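Local coordinates for arginase (Thermus thermophilus, PDB 2EF5), which probably catalyses the manganese-dependent hydrolysis of L-arginine to L-ornithine and urea, at residues D95-S99 / W116-D122; S102-A107 / Q256-L260; K160-V165 / V203-L207; L216-L221 / M276-L280; G166-L170 / V233-L237. All blocks are in the same frame, centred on the assembly; numbering follows the deposited sequence.

Interaction 1 of 5, residues D95-S99 / W116-D122. With MN (manganese (II) ion), chain H; MN (manganese (II) ion), chain G.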
# COMPACT_ATOMS: atom_id res chain seq x y z
N ASP A 95 0.05 -38.13 -16.92
CA ASP A 95 -0.77 -37.07 -16.36
C ASP A 95 -0.68 -36.91 -14.85
O ASP A 95 -0.64 -37.89 -14.12
CB ASP A 95 -2.25 -37.29 -16.68
CG ASP A 95 -2.53 -37.39 -18.16
OD1 ASP A 95 -1.89 -36.63 -18.92
OD2 ASP A 95 -3.39 -38.20 -18.54
N HIS A 96 -0.69 -35.66 -14.40
CA HIS A 96 -0.64 -35.37 -12.97
C HIS A 96 -1.95 -35.82 -12.32
O HIS A 96 -2.07 -35.86 -11.10
CB HIS A 96 -0.45 -33.87 -12.75
CG HIS A 96 0.28 -33.56 -11.47
ND1 HIS A 96 0.94 -32.36 -11.27
CD2 HIS A 96 0.50 -34.31 -10.38
CE1 HIS A 96 1.54 -32.41 -10.10
NE2 HIS A 96 1.30 -33.57 -9.53
N SER A 97 -2.94 -36.16 -13.15
CA SER A 97 -4.23 -36.64 -12.67
C SER A 97 -4.05 -37.84 -11.76
O SER A 97 -4.84 -38.06 -10.86
CB SER A 97 -5.13 -37.04 -13.85
OG SER A 97 -5.40 -35.95 -14.70
N LEU A 98 -3.00 -38.62 -12.01
CA LEU A 98 -2.72 -39.81 -11.21
C LEU A 98 -2.57 -39.50 -9.73
O LEU A 98 -2.76 -40.37 -8.88
CB LEU A 98 -1.45 -40.51 -11.72
CG LEU A 98 -0.12 -39.77 -11.55
CD1 LEU A 98 0.39 -39.90 -10.12
CD2 LEU A 98 0.91 -40.38 -12.50
N SER A 99 -2.23 -38.25 -9.41
CA SER A 99 -2.05 -37.86 -8.02
C SER A 99 -3.32 -37.98 -7.18
O SER A 99 -3.23 -38.09 -5.96
CB SER A 99 -1.49 -36.44 -7.92
OG SER A 99 -0.13 -36.41 -8.34
N TRP A 116 3.19 -29.59 -3.39
CA TRP A 116 2.96 -29.65 -4.83
C TRP A 116 3.97 -28.75 -5.52
O TRP A 116 3.87 -27.52 -5.47
CB TRP A 116 1.52 -29.21 -5.11
CG TRP A 116 0.90 -29.68 -6.39
CD1 TRP A 116 0.92 -29.04 -7.60
CD2 TRP A 116 0.11 -30.88 -6.59
NE1 TRP A 116 0.17 -29.74 -8.53
CE2 TRP A 116 -0.33 -30.85 -7.94
CE3 TRP A 116 -0.27 -31.93 -5.75
CZ2 TRP A 116 -1.14 -31.89 -8.47
CZ3 TRP A 116 -1.07 -32.96 -6.29
CH2 TRP A 116 -1.50 -32.92 -7.63
N VAL A 117 4.97 -29.36 -6.15
CA VAL A 117 6.05 -28.64 -6.82
C VAL A 117 5.70 -28.69 -8.29
O VAL A 117 5.92 -29.69 -8.98
CB VAL A 117 7.41 -29.32 -6.50
CG1 VAL A 117 8.56 -28.40 -6.86
CG2 VAL A 117 7.44 -29.68 -5.03
N ASP A 118 5.19 -27.56 -8.78
CA ASP A 118 4.65 -27.50 -10.12
C ASP A 118 4.65 -26.07 -10.65
O ASP A 118 4.58 -25.12 -9.87
CB ASP A 118 3.21 -27.97 -9.99
CG ASP A 118 2.64 -28.49 -11.26
OD1 ASP A 118 2.77 -27.84 -12.32
OD2 ASP A 118 2.02 -29.57 -11.16
N ALA A 119 4.69 -25.92 -11.97
CA ALA A 119 4.63 -24.60 -12.58
C ALA A 119 3.16 -24.17 -12.55
O ALA A 119 2.84 -22.99 -12.69
CB ALA A 119 5.13 -24.63 -14.01
N HIS A 120 2.27 -25.15 -12.38
CA HIS A 120 0.83 -24.88 -12.31
C HIS A 120 0.28 -25.30 -10.96
O HIS A 120 0.94 -26.03 -10.21
CB HIS A 120 0.10 -25.64 -13.42
CG HIS A 120 0.65 -25.39 -14.78
ND1 HIS A 120 1.66 -26.15 -15.33
CD2 HIS A 120 0.38 -24.42 -15.70
CE1 HIS A 120 1.99 -25.67 -16.52
NE2 HIS A 120 1.22 -24.62 -16.76
N ALA A 121 -0.93 -24.86 -10.65
CA ALA A 121 -1.57 -25.18 -9.37
C ALA A 121 -2.50 -26.38 -9.45
O ALA A 121 -2.83 -26.98 -8.42
CB ALA A 121 -2.34 -23.97 -8.87
N ASP A 122 -2.91 -26.74 -10.66
CA ASP A 122 -3.82 -27.87 -10.87
C ASP A 122 -4.98 -27.78 -9.89
O ASP A 122 -5.42 -28.79 -9.34
CB ASP A 122 -3.09 -29.20 -10.66
CG ASP A 122 -1.97 -29.42 -11.65
OD1 ASP A 122 -2.14 -29.07 -12.84
OD2 ASP A 122 -0.92 -29.95 -11.25
MN MN H . 0.79 -30.57 -12.54
MN MN G . 2.21 -28.69 -14.30
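The backbones of 95-99 and 116-122 stay well apart, with CA atoms 8.4 Å from each other at His96 and Asp122 and 10.1 Å at Ser99 and Trp116, so long side chains must span the gap. The first segment is a tight turn leading from strand 87-93 into helix 99-107; the second runs off the end of strand 113-117. His96 reaches across: its ND1 binds one manganese at 2.2 Å, which Asp118 OD2 holds at 2.1 Å and Asp122 OD2 at 2.2 Å. The other carboxylate oxygen, Asp118 OD1, binds the second manganese at 2.2 Å, so this aspartate bridges the pair. Such a binuclear manganese cluster at the carboxyl ends of parallel strands is the hallmark of the arginase fold, and Asp217, Asp219 and His120 belong to the same site. Asp118 OD1 also accepts from His120 N at 2.7 Å, closing an Asx turn. Behind the metals, the His96 ring forms an offset stack with the six-membered ring of Trp116, centroids 4.0 Å apart and planes 12° from parallel. The indole then turns its NE1 to Asp122 OD2 in a 2.9 Å hydrogen bond, while His96 NE2 is hydrogen-bonded to Ser215 and Ser99 OG to Asp259.

Interaction 2 of 5, residues S102-A107 / Q256-L260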
# COMPACT_ATOMS: atom_id res chain seq x y z
N SER A 102 -2.70 -41.42 -6.10
CA SER A 102 -1.47 -41.62 -5.34
C SER A 102 -1.53 -40.99 -3.95
O SER A 102 -1.17 -41.64 -2.97
CB SER A 102 -0.25 -41.09 -6.10
OG SER A 102 -0.26 -39.68 -6.21
N VAL A 103 -1.99 -39.75 -3.86
CA VAL A 103 -2.07 -39.07 -2.57
C VAL A 103 -3.09 -39.75 -1.66
O VAL A 103 -2.78 -40.04 -0.50
CB VAL A 103 -2.44 -37.58 -2.74
CG1 VAL A 103 -2.56 -36.91 -1.36
CG2 VAL A 103 -1.36 -36.87 -3.55
N ALA A 104 -4.28 -40.01 -2.18
CA ALA A 104 -5.34 -40.66 -1.41
C ALA A 104 -4.88 -42.03 -0.94
O ALA A 104 -5.15 -42.44 0.19
CB ALA A 104 -6.60 -40.78 -2.25
N GLY A 105 -4.19 -42.75 -1.82
CA GLY A 105 -3.72 -44.08 -1.47
C GLY A 105 -2.57 -44.06 -0.48
O GLY A 105 -2.59 -44.80 0.50
N ALA A 106 -1.58 -43.21 -0.73
CA ALA A 106 -0.40 -43.10 0.14
C ALA A 106 -0.72 -42.49 1.51
O ALA A 106 0.02 -42.71 2.47
CB ALA A 106 0.69 -42.26 -0.55
N ALA A 107 -1.81 -41.74 1.60
CA ALA A 107 -2.20 -41.10 2.85
C ALA A 107 -2.63 -42.13 3.89
O ALA A 107 -2.51 -41.89 5.09
CB ALA A 107 -3.32 -40.11 2.59
N GLN A 256 7.13 -39.12 3.11
CA GLN A 256 6.69 -40.52 3.07
C GLN A 256 6.30 -41.06 1.69
O GLN A 256 6.16 -42.27 1.53
CB GLN A 256 5.49 -40.70 4.00
CG GLN A 256 4.32 -39.81 3.60
CD GLN A 256 2.97 -40.51 3.73
OE1 GLN A 256 2.56 -40.91 4.82
NE2 GLN A 256 2.27 -40.64 2.60
N SER A 257 6.10 -40.18 0.71
CA SER A 257 5.71 -40.64 -0.62
C SER A 257 6.05 -39.60 -1.69
O SER A 257 6.15 -38.41 -1.40
CB SER A 257 4.21 -40.96 -0.65
OG SER A 257 3.45 -39.89 -0.11
N LEU A 258 6.19 -40.05 -2.92
CA LEU A 258 6.58 -39.15 -4.00
C LEU A 258 5.99 -39.47 -5.37
O LEU A 258 5.91 -40.64 -5.75
CB LEU A 258 8.11 -39.16 -4.12
CG LEU A 258 8.77 -38.57 -5.37
CD1 LEU A 258 8.70 -37.06 -5.29
CD2 LEU A 258 10.21 -39.02 -5.47
N ASP A 259 5.59 -38.43 -6.11
CA ASP A 259 5.11 -38.62 -7.48
C ASP A 259 6.12 -37.92 -8.38
O ASP A 259 6.57 -36.82 -8.06
CB ASP A 259 3.76 -37.94 -7.76
CG ASP A 259 2.66 -38.33 -6.79
OD1 ASP A 259 2.60 -39.50 -6.38
OD2 ASP A 259 1.85 -37.45 -6.47
N LEU A 260 6.46 -38.55 -9.50
CA LEU A 260 7.37 -37.97 -10.49
C LEU A 260 6.50 -37.98 -11.73
O LEU A 260 6.35 -39.01 -12.39
CB LEU A 260 8.60 -38.86 -10.69
CG LEU A 260 9.53 -39.02 -9.48
CD1 LEU A 260 10.67 -39.97 -9.86
CD2 LEU A 260 10.09 -37.66 -9.06
O HOH W 1 0.21 -42.00 6.11
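Helix 102-107 lies over strand 256-260, running almost antiparallel to it at 165° with axes 9.2 Å apart, and polar groups at each end of the contact find partners. Ser102 OG donates to Asp259 OD1 at 2.9 Å. The other oxygen of that buried carboxylate, OD2, is hydrogen-bonded to Ser215 and Ser99, so both oxygens have hydroxyl partners. At the other end, Gln256 serves the last turn of the helix segment. Its NE2 donates to Ala106 O at 3.1 Å and also to Ser257 OG at 3.0 Å, although the position of that hydroxyl is less certain. One water completes the arrangement by donating to both Gln256 OE1 and Ala107 O, each at 2.9 Å. Between these ends the small Ala106 lets the elements approach, its CB 3.7 Å from Ser257 OG. Close helix-on-sheet packing of this kind is typical of a beta-alpha-beta crossover in an alpha/beta fold; here helix 99-107, linking strand 87-93 to strand 113-117, crosses strands 255-261 and 212-217, which lie between them in the sheet, and packs here on the first.

Interaction 3 of 5, residues K160-V165 / V203-L207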
# COMPACT_ATOMS: atom_id res chain seq x y z
N LYS A 160 -5.54 -26.54 3.97
CA LYS A 160 -4.57 -25.91 4.84
C LYS A 160 -3.30 -26.73 5.04
O LYS A 160 -2.33 -26.23 5.59
CB LYS A 160 -5.22 -25.59 6.20
CG LYS A 160 -6.35 -24.57 6.08
CD LYS A 160 -6.89 -24.13 7.44
CE LYS A 160 -7.92 -23.02 7.29
NZ LYS A 160 -8.42 -22.53 8.61
N ASP A 161 -3.32 -27.98 4.59
CA ASP A 161 -2.15 -28.84 4.71
C ASP A 161 -1.51 -29.00 3.33
O ASP A 161 -0.81 -29.98 3.07
CB ASP A 161 -2.53 -30.21 5.28
CG ASP A 161 -3.11 -30.12 6.68
OD1 ASP A 161 -2.59 -29.31 7.48
OD2 ASP A 161 -4.07 -30.86 6.98
N VAL A 162 -1.77 -28.03 2.45
CA VAL A 162 -1.22 -28.04 1.10
C VAL A 162 -0.34 -26.82 0.86
O VAL A 162 -0.67 -25.72 1.29
CB VAL A 162 -2.34 -28.04 0.03
CG1 VAL A 162 -1.73 -27.87 -1.38
CG2 VAL A 162 -3.15 -29.33 0.10
N VAL A 163 0.78 -27.02 0.19
CA VAL A 163 1.68 -25.92 -0.14
C VAL A 163 2.13 -26.10 -1.58
O VAL A 163 2.58 -27.18 -1.96
CB VAL A 163 2.94 -25.89 0.78
CG1 VAL A 163 3.83 -24.71 0.39
CG2 VAL A 163 2.54 -25.76 2.25
N LEU A 164 1.98 -25.05 -2.38
CA LEU A 164 2.38 -25.06 -3.78
C LEU A 164 3.71 -24.32 -3.87
O LEU A 164 3.88 -23.27 -3.26
CB LEU A 164 1.34 -24.34 -4.64
CG LEU A 164 0.08 -25.10 -5.03
CD1 LEU A 164 -1.01 -24.14 -5.52
CD2 LEU A 164 0.44 -26.10 -6.12
N VAL A 165 4.66 -24.87 -4.63
CA VAL A 165 5.97 -24.25 -4.78
C VAL A 165 6.39 -24.22 -6.24
O VAL A 165 6.35 -25.24 -6.93
CB VAL A 165 7.06 -25.03 -3.98
CG1 VAL A 165 8.41 -24.32 -4.10
CG2 VAL A 165 6.65 -25.16 -2.51
N VAL A 203 7.81 -24.12 4.38
CA VAL A 203 6.94 -25.23 4.00
C VAL A 203 6.88 -26.23 5.16
O VAL A 203 5.80 -26.65 5.58
CB VAL A 203 7.48 -25.95 2.72
CG1 VAL A 203 6.80 -27.29 2.54
CG2 VAL A 203 7.25 -25.09 1.50
N LEU A 204 8.05 -26.61 5.67
CA LEU A 204 8.11 -27.56 6.77
C LEU A 204 7.40 -27.06 8.03
O LEU A 204 6.81 -27.85 8.77
CB LEU A 204 9.57 -27.89 7.10
CG LEU A 204 10.33 -28.68 6.03
CD1 LEU A 204 11.78 -28.82 6.44
CD2 LEU A 204 9.69 -30.05 5.85
N LYS A 205 7.48 -25.76 8.27
CA LYS A 205 6.85 -25.15 9.44
C LYS A 205 5.34 -25.17 9.26
O LYS A 205 4.59 -25.57 10.17
CB LYS A 205 7.32 -23.70 9.60
CG LYS A 205 6.85 -23.00 10.87
CD LYS A 205 7.57 -23.53 12.11
CE LYS A 205 7.27 -22.67 13.34
NZ LYS A 205 8.13 -23.05 14.51
N HIS A 206 4.89 -24.73 8.09
CA HIS A 206 3.47 -24.68 7.77
C HIS A 206 2.83 -26.06 7.88
O HIS A 206 1.65 -26.18 8.20
CB HIS A 206 3.28 -24.15 6.35
CG HIS A 206 1.85 -23.86 6.00
ND1 HIS A 206 1.14 -22.82 6.56
CD2 HIS A 206 1.00 -24.50 5.16
CE1 HIS A 206 -0.09 -22.83 6.08
NE2 HIS A 206 -0.20 -23.83 5.23
N LEU A 207 3.62 -27.10 7.61
CA LEU A 207 3.12 -28.47 7.66
C LEU A 207 3.78 -29.26 8.79
O LEU A 207 3.90 -30.49 8.72
CB LEU A 207 3.40 -29.18 6.32
CG LEU A 207 2.90 -28.49 5.05
CD1 LEU A 207 3.34 -29.29 3.82
CD2 LEU A 207 1.39 -28.37 5.09
O HOH W 2 -0.35 -28.18 8.49
O HOH W 3 -2.09 -24.14 2.96
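This is a largely apolar helix-on-sheet contact, in which the last turn of helix 196-206 rests on one face of strand 162-167. Alternation along the strand decides who takes part: Val163 and Val165 direct their CA-to-CB bonds toward the helix, whereas Val162 and Leu164 point away from it. Val163 is the central residue, with its CG1 3.6 Å from Val203 CG2 and its CG2 3.9 Å from Leu207 CG. One step along the same face, Val165 CG2 lies 4.1 Å from Val203 CG2. Leu207, where the chain leaves helical geometry, tucks its CD2 to 3.4 Å from Asp161 O, and His206 brings its CD2 to 3.5 Å from Val163 CG2. At the start of the strand two waters join the segments. One donates to Asp161 OD1 at 2.7 Å and to His206 O at 2.8 Å; another lies 2.7 Å from Val162 O and 3.0 Å from His206 NE2. Asp161 also forms a salt bridge with Arg111. Helix 196-206 belongs to the crossover from the edge strand 184-187 back to strand 212-217; Val203 and Leu207 also touch Val115 on the neighbouring strand 113-117, while Leu204 packs against helix 239-252.

Interaction 4 of 5, residues L216-L221 / M276-L280. With MN (manganese (II) ion), chain G; MN (manganese (II) ion), chain H.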
# COMPACT_ATOMS: atom_id res chain seq x y z
N LEU A 216 5.99 -34.04 -7.55
CA LEU A 216 6.88 -33.28 -8.42
C LEU A 216 6.54 -33.33 -9.90
O LEU A 216 6.65 -34.37 -10.55
CB LEU A 216 8.33 -33.75 -8.19
CG LEU A 216 9.47 -33.14 -9.00
CD1 LEU A 216 9.55 -31.63 -8.77
CD2 LEU A 216 10.79 -33.81 -8.59
N ASP A 217 6.10 -32.19 -10.43
CA ASP A 217 5.77 -32.07 -11.84
C ASP A 217 7.04 -31.56 -12.51
O ASP A 217 7.60 -30.54 -12.10
CB ASP A 217 4.64 -31.05 -12.05
CG ASP A 217 4.14 -31.02 -13.47
OD1 ASP A 217 4.98 -31.01 -14.40
OD2 ASP A 217 2.91 -30.99 -13.68
N ALA A 218 7.50 -32.27 -13.53
CA ALA A 218 8.72 -31.91 -14.24
C ALA A 218 8.71 -30.48 -14.75
O ALA A 218 9.77 -29.86 -14.87
CB ALA A 218 8.96 -32.87 -15.41
N ASP A 219 7.53 -29.95 -15.06
CA ASP A 219 7.47 -28.60 -15.59
C ASP A 219 7.79 -27.48 -14.61
O ASP A 219 7.78 -26.32 -15.00
CB ASP A 219 6.11 -28.33 -16.25
CG ASP A 219 4.98 -28.15 -15.25
OD1 ASP A 219 5.23 -28.02 -14.04
OD2 ASP A 219 3.83 -28.12 -15.71
N VAL A 220 8.08 -27.81 -13.36
CA VAL A 220 8.43 -26.77 -12.39
C VAL A 220 9.83 -26.27 -12.71
O VAL A 220 10.19 -25.14 -12.41
CB VAL A 220 8.39 -27.30 -10.93
CG1 VAL A 220 9.57 -28.23 -10.67
CG2 VAL A 220 8.40 -26.13 -9.96
N LEU A 221 10.62 -27.14 -13.33
CA LEU A 221 11.99 -26.81 -13.70
C LEU A 221 11.95 -25.91 -14.91
O LEU A 221 11.04 -25.99 -15.72
CB LEU A 221 12.76 -28.08 -14.06
CG LEU A 221 12.93 -29.11 -12.95
CD1 LEU A 221 13.46 -30.41 -13.53
CD2 LEU A 221 13.87 -28.57 -11.88
N MET A 276 16.71 -35.71 -14.89
CA MET A 276 16.61 -34.62 -13.92
C MET A 276 15.75 -35.06 -12.74
O MET A 276 16.16 -34.94 -11.59
CB MET A 276 15.95 -33.39 -14.54
CG MET A 276 16.85 -32.50 -15.39
SD MET A 276 17.99 -31.50 -14.42
CE MET A 276 16.97 -31.09 -12.99
N LEU A 277 14.56 -35.56 -13.04
CA LEU A 277 13.65 -35.99 -11.98
C LEU A 277 14.17 -37.17 -11.18
O LEU A 277 13.91 -37.28 -9.99
CB LEU A 277 12.27 -36.32 -12.55
CG LEU A 277 11.25 -35.19 -12.43
CD1 LEU A 277 11.74 -33.96 -13.17
CD2 LEU A 277 9.91 -35.64 -12.99
N VAL A 278 14.89 -38.08 -11.82
CA VAL A 278 15.43 -39.20 -11.07
C VAL A 278 16.43 -38.65 -10.05
O VAL A 278 16.42 -39.05 -8.88
CB VAL A 278 16.14 -40.23 -11.98
CG1 VAL A 278 16.93 -41.20 -11.13
CG2 VAL A 278 15.10 -40.97 -12.81
N GLY A 279 17.27 -37.72 -10.48
CA GLY A 279 18.25 -37.14 -9.58
C GLY A 279 17.57 -36.45 -8.41
O GLY A 279 18.04 -36.54 -7.28
N LEU A 280 16.46 -35.77 -8.69
CA LEU A 280 15.73 -35.08 -7.64
C LEU A 280 15.13 -36.08 -6.66
O LEU A 280 15.11 -35.83 -5.46
CB LEU A 280 14.64 -34.17 -8.23
CG LEU A 280 15.21 -32.96 -8.98
CD1 LEU A 280 14.10 -32.22 -9.72
CD2 LEU A 280 15.89 -32.03 -7.98
MN MN G . 2.21 -28.69 -14.30
MN MN H . 0.79 -30.57 -12.54
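Two chemically opposite surfaces share one short piece of chain here: 216-221 holds manganese with the side chains pointing away from helix 276-280 and buries only apolar groups against it. Asp217 OD2 lies 2.5 Å from each of the two manganese ions and bridges them, and Asp219 OD2 binds one of the pair at 2.2 Å. A hydrogen bond of 2.8 Å from Asp219 N to Asp217 OD1 makes an Asx turn, bending the chain from strand into a 3-10 turn so that both aspartates face the cluster. This Asp-x-Asp element at the carboxyl end of a central strand, completed by His96, Asp118, His120 and Asp122, is a signature of the arginase family. On the helix side, Leu216 CD2 meets Leu280 CD1 at 3.8 Å and Leu277 CG at 4.1 Å. Ala218 CB is 3.7 Å from Leu277 CD1, its small side chain letting the leucine approach. Leu221, beyond the turn, brings its CD1 to 3.6 Å from Met276 CE and 4.0 Å from Leu277 CD1. Helix 239-252 also borders this apolar cluster, with Ala242 touching both Leu221 and Leu280.

Interaction 5 of 5, residues G166-L170 / V233-L237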
# COMPACT_ATOMS: atom_id res chain seq x y z
N GLY A 166 6.79 -23.04 -6.71
CA GLY A 166 7.25 -22.88 -8.08
C GLY A 166 6.21 -22.45 -9.09
O GLY A 166 6.51 -22.37 -10.28
N VAL A 167 4.99 -22.16 -8.64
CA VAL A 167 3.92 -21.77 -9.55
C VAL A 167 4.21 -20.50 -10.33
O VAL A 167 4.70 -19.51 -9.78
CB VAL A 167 2.59 -21.61 -8.78
CG1 VAL A 167 1.52 -21.08 -9.69
CG2 VAL A 167 2.16 -22.95 -8.20
N ARG A 168 3.91 -20.52 -11.63
CA ARG A 168 4.15 -19.35 -12.46
C ARG A 168 3.07 -19.17 -13.53
O ARG A 168 3.20 -18.34 -14.42
CB ARG A 168 5.53 -19.45 -13.12
CG ARG A 168 5.61 -20.42 -14.29
CD ARG A 168 7.05 -20.80 -14.59
NE ARG A 168 7.56 -21.62 -13.51
CZ ARG A 168 8.22 -22.76 -13.66
NH1 ARG A 168 8.47 -23.25 -14.87
NH2 ARG A 168 8.59 -23.44 -12.59
N SER A 169 2.00 -19.96 -13.44
CA SER A 169 0.91 -19.86 -14.41
C SER A 169 -0.39 -20.33 -13.78
O SER A 169 -0.53 -21.50 -13.41
CB SER A 169 1.23 -20.71 -15.65
OG SER A 169 0.21 -20.58 -16.62
N LEU A 170 -1.35 -19.41 -13.67
CA LEU A 170 -2.65 -19.69 -13.07
C LEU A 170 -3.82 -19.14 -13.87
O LEU A 170 -3.70 -18.11 -14.54
CB LEU A 170 -2.72 -19.08 -11.67
CG LEU A 170 -1.74 -19.56 -10.60
CD1 LEU A 170 -1.80 -18.63 -9.40
CD2 LEU A 170 -2.08 -20.99 -10.21
N VAL A 233 6.75 -23.57 -19.20
CA VAL A 233 6.56 -22.18 -18.84
C VAL A 233 7.92 -21.63 -18.44
O VAL A 233 8.56 -22.13 -17.51
CB VAL A 233 5.58 -22.04 -17.65
CG1 VAL A 233 5.26 -20.57 -17.43
CG2 VAL A 233 4.31 -22.83 -17.91
N PRO A 234 8.40 -20.59 -19.15
CA PRO A 234 9.70 -19.98 -18.84
C PRO A 234 9.78 -19.40 -17.44
O PRO A 234 8.75 -19.07 -16.83
CB PRO A 234 9.84 -18.92 -19.93
CG PRO A 234 8.42 -18.53 -20.20
CD PRO A 234 7.73 -19.87 -20.25
N GLY A 235 11.00 -19.28 -16.93
CA GLY A 235 11.22 -18.72 -15.60
C GLY A 235 10.97 -19.70 -14.48
O GLY A 235 10.36 -19.34 -13.47
N GLY A 236 11.43 -20.94 -14.64
CA GLY A 236 11.23 -21.95 -13.61
C GLY A 236 12.42 -22.10 -12.69
O GLY A 236 13.34 -21.28 -12.70
N LEU A 237 12.40 -23.16 -11.89
CA LEU A 237 13.47 -23.43 -10.94
C LEU A 237 14.75 -23.87 -11.64
O LEU A 237 14.70 -24.48 -12.71
CB LEU A 237 13.06 -24.54 -9.97
CG LEU A 237 11.89 -24.27 -9.02
CD1 LEU A 237 11.63 -25.53 -8.18
CD2 LEU A 237 12.23 -23.08 -8.12
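A single arginine dominates this contact between two loops. Arg168 does not extend straight: chi1 is p, chi2 t and chi3 p, so the chain folds over and lays its guanidinium along the backbone of 233-237. NH1 donates to Val233 O at 2.9 Å, with that carbonyl near the plane of the group, while Gly235 O lies over one face, 3.6 Å from NE. The same curl turns the group back on its own segment, where NH2 donates to Gly166 O at 3.3 Å and NE adds a weak bond to that oxygen at 3.5 Å. NH2 is hydrogen-bonded to Val220 O as well, and NH1 weakly to Asp219 O, so one side chain ties its own segment to 233-237 and to the 3-10 turn at 219-220. Two glycines suit their backbone angles: Gly166, at phi 94° where the strand turns a corner, and Gly235, with a positive phi of 79°. Gly236 instead lies over the guanidinium face, where a side chain would leave the arginine little room. Val233, with chi1 t, faces Arg168 and brings its CG2 to 4.4 Å from Ser169 CB. Ile289 of a neighbouring subunit packs on Arg168 and Leu170, and Tyr239 of that subunit on Pro234. The arrangement is that of loops gathered at the carboxyl ends of parallel strands in an alpha/beta fold, here beside the manganese site and at a subunit interface.

All five contacts are built around one parallel sheet, and their chemistry changes with position. Interactions 1 and 4 share the two manganese ions and come from neighbouring strands, joined by a backbone hydrogen bond between Val117 and Asp217; both are buried, one mixing metal ligands with an aromatic stack, the other backing the ligands with aliphatic side chains. Interactions 2 and 3 are helix-on-sheet contacts that do not touch each other: the first carries hydrogen bonds at its ends, the second relies mainly on valines and leucine. Interaction 5, partly buried, with most of its residues within reach of a neighbouring subunit, continues the strand of interaction 3 and joins interaction 4 through Arg168, adding a guanidinium bound by main-chain carbonyls.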